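Local structure of 2-dehydropantoate 2-reductase (Enterococcus faecium, 3WFI) at residues A226-V231 with Y288-P293. The protein is a D-mandelate dehydrogenase of the ketopantoate reductase family, a two-domain oxidoreductase that binds NAD(H) in a Rossmann-type domain. Numbering follows the deposited sequence.
Sequences AKVAAV and YGVATP
The ring of Tyr-288 takes Val-231 CG1 over one face: the methyl stands 3.5 Å from the ring centroid and only 11° off the ring normal, a nearly centred CH-pi contact. Val-231 has CG1 anti to its backbone N (chi1 177°), which brings this branch over the ring, while CB lies above one side of it, 3.8 Å from Tyr-288 CD2. On that same side of the ring the carbonyl O of Val-228 approaches Tyr-288 CE2 obliquely, at 4.1 Å, and Val-228 CG1 is a looser neighbour of the same carbon. The phenol OH hydrogen-bonds to Glu-232 OE2, just past the helical segment, so the ring is held both over its face and at its tip.

This is helix-to-loop packing in the C-terminal domain of the ketopantoate reductase fold, where the last turns of helix 214-231 rest on the link from helix 278-288 to helix 293-308; no hydrogen bond joins the two segments. Gly-289, with positive phi, is the first residue to leave the helix after Tyr-288, and the chain then runs on to Val-290. The two branches of Val-290 divide the work: CG1 packs 3.7 Å from Lys-227 CB and 4.0 Å from Val-228 CG2, whereas CG2 reaches Val-231 CG2 at 4.2 Å. The lysine chain still touches Val-290 CG1 at its CD, and only its end leads away. Further along, Thr-292 turns its methyl CG2 to Val-228 CG2 (4.1 Å), the side chains crossing at about a right angle, and its OG1 hydrogen-bonds to Asp-296 OD1 in helix 293-308.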
ATOM      1  N   ALA B 226     -15.169  -4.198   9.160  1.00 16.60           N
ATOM      2  CA  ALA B 226     -16.133  -5.039   9.885  1.00 17.56           C
ATOM      3  C   ALA B 226     -15.736  -5.320  11.339  1.00 18.56           C
ATOM      4  O   ALA B 226     -16.596  -5.364  12.217  1.00 18.66           O
ATOM      5  CB  ALA B 226     -16.341  -6.335   9.141  1.00 18.03           C
ATOM      6  N   LYS B 227     -14.441  -5.524  11.582  1.00 19.77           N
ATOM      7  CA  LYS B 227     -13.933  -5.732  12.943  1.00 21.46           C
ATOM      8  C   LYS B 227     -14.169  -4.507  13.814  1.00 21.11           C
ATOM      9  O   LYS B 227     -14.588  -4.619  14.965  1.00 21.31           O
ATOM     10  CB  LYS B 227     -12.439  -6.075  12.933  1.00 23.36           C
ATOM     11  CG  LYS B 227     -12.134  -7.540  12.780  1.00 26.28           C
ATOM     12  CD  LYS B 227     -10.640  -7.843  12.911  1.00 29.01           C
ATOM     13  CE  LYS B 227     -10.355  -9.324  12.615  1.00 31.28           C
ATOM     14  NZ  LYS B 227     -10.626  -9.740  11.201  1.00 31.95           N
ATOM     15  N   VAL B 228     -13.915  -3.337  13.245  1.00 19.85           N
ATOM     16  CA  VAL B 228     -14.141  -2.083  13.923  1.00 19.59           C
ATOM     17  C   VAL B 228     -15.653  -1.826  14.124  1.00 18.93           C
ATOM     18  O   VAL B 228     -16.081  -1.422  15.219  1.00 18.41           O
ATOM     19  CB  VAL B 228     -13.427  -0.951  13.145  1.00 20.07           C
ATOM     20  CG1 VAL B 228     -13.999   0.406  13.448  1.00 20.19           C
ATOM     21  CG2 VAL B 228     -11.929  -1.003  13.446  1.00 19.80           C
ATOM     22  N   ALA B 229     -16.452  -2.101  13.101  1.00 18.31           N
ATOM     23  CA  ALA B 229     -17.924  -1.963  13.178  1.00 18.30           C
ATOM     24  C   ALA B 229     -18.537  -2.878  14.246  1.00 18.95           C
ATOM     25  O   ALA B 229     -19.450  -2.473  14.970  1.00 17.93           O
ATOM     26  CB  ALA B 229     -18.556  -2.228  11.824  1.00 18.13           C
ATOM     27  N   ALA B 230     -18.009  -4.098  14.366  1.00 19.06           N
ATOM     28  CA  ALA B 230     -18.483  -5.037  15.384  1.00 19.75           C
ATOM     29  C   ALA B 230     -18.309  -4.495  16.816  1.00 20.25           C
ATOM     30  O   ALA B 230     -19.159  -4.711  17.673  1.00 20.60           O
ATOM     31  CB  ALA B 230     -17.790  -6.383  15.234  1.00 19.73           C
ATOM     32  N   VAL B 231     -17.217  -3.785  17.064  1.00 21.00           N
ATOM     33  CA  VAL B 231     -17.003  -3.123  18.356  1.00 21.76           C
ATOM     34  C   VAL B 231     -18.120  -2.113  18.610  1.00 22.13           C
ATOM     35  O   VAL B 231     -18.579  -1.951  19.738  1.00 23.59           O
ATOM     36  CB  VAL B 231     -15.632  -2.417  18.422  1.00 22.38           C
ATOM     37  CG1 VAL B 231     -15.469  -1.664  19.746  1.00 22.91           C
ATOM     38  CG2 VAL B 231     -14.495  -3.417  18.244  1.00 22.46           C
ATOM     39  N   TYR B 288      -9.784   0.981  19.736  1.00 22.00           N
ATOM     40  CA  TYR B 288     -10.392  -0.290  20.124  1.00 21.03           C
ATOM     41  C   TYR B 288      -9.418  -1.472  20.265  1.00 20.90           C
ATOM     42  O   TYR B 288      -9.834  -2.557  20.663  1.00 20.74           O
ATOM     43  CB  TYR B 288     -11.496  -0.675  19.140  1.00 20.65           C
ATOM     44  CG  TYR B 288     -12.619   0.341  18.976  1.00 20.35           C
ATOM     45  CD1 TYR B 288     -13.044   1.147  20.042  1.00 20.89           C
ATOM     46  CD2 TYR B 288     -13.283   0.457  17.771  1.00 20.03           C
ATOM     47  CE1 TYR B 288     -14.083   2.050  19.884  1.00 20.70           C
ATOM     48  CE2 TYR B 288     -14.321   1.351  17.608  1.00 19.87           C
ATOM     49  CZ  TYR B 288     -14.714   2.145  18.672  1.00 20.34           C
ATOM     50  OH  TYR B 288     -15.752   3.034  18.493  1.00 19.90           O
ATOM     51  N   GLY B 289      -8.140  -1.265  19.966  1.00 20.24           N
ATOM     52  CA  GLY B 289      -7.169  -2.365  19.972  1.00 20.42           C
ATOM     53  C   GLY B 289      -7.406  -3.341  18.825  1.00 19.97           C
ATOM     54  O   GLY B 289      -7.241  -4.545  18.988  1.00 20.29           O
ATOM     55  N   VAL B 290      -7.797  -2.819  17.666  1.00 18.99           N
ATOM     56  CA  VAL B 290      -8.085  -3.629  16.495  1.00 18.62           C
ATOM     57  C   VAL B 290      -7.088  -3.256  15.394  1.00 18.04           C
ATOM     58  O   VAL B 290      -6.984  -2.091  15.006  1.00 17.31           O
ATOM     59  CB  VAL B 290      -9.529  -3.405  15.977  1.00 18.74           C
ATOM     60  CG1 VAL B 290      -9.749  -4.130  14.655  1.00 18.85           C
ATOM     61  CG2 VAL B 290     -10.551  -3.874  17.008  1.00 19.39           C
ATOM     62  N   ALA B 291      -6.371  -4.251  14.881  1.00 17.28           N
ATOM     63  CA  ALA B 291      -5.354  -4.018  13.876  1.00 16.59           C
ATOM     64  C   ALA B 291      -6.041  -3.636  12.562  1.00 15.43           C
ATOM     65  O   ALA B 291      -6.969  -4.308  12.142  1.00 15.71           O
ATOM     66  CB  ALA B 291      -4.500  -5.258  13.707  1.00 16.69           C
ATOM     67  N   THR B 292      -5.609  -2.540  11.944  1.00 15.02           N
ATOM     68  CA  THR B 292      -6.130  -2.112  10.650  1.00 14.59           C
ATOM     69  C   THR B 292      -4.999  -1.750   9.663  1.00 14.37           C
ATOM     70  O   THR B 292      -4.984  -0.661   9.104  1.00 13.22           O
ATOM     71  CB  THR B 292      -7.060  -0.885  10.795  1.00 14.55           C
ATOM     72  OG1 THR B 292      -6.304   0.203  11.333  1.00 14.58           O
ATOM     73  CG2 THR B 292      -8.262  -1.181  11.702  1.00 14.67           C
ATOM     74  N   PRO B 293      -4.062  -2.680   9.446  1.00 14.35           N
ATOM     75  CA  PRO B 293      -2.857  -2.370   8.689  1.00 14.08           C
ATOM     76  C   PRO B 293      -3.103  -1.966   7.240  1.00 13.33           C
ATOM     77  O   PRO B 293      -2.389  -1.102   6.743  1.00 12.46           O
ATOM     78  CB  PRO B 293      -2.053  -3.665   8.761  1.00 14.18           C
ATOM     79  CG  PRO B 293      -3.073  -4.732   8.995  1.00 14.67           C
ATOM     80  CD  PRO B 293      -4.100  -4.093   9.872  1.00 14.52           C
TER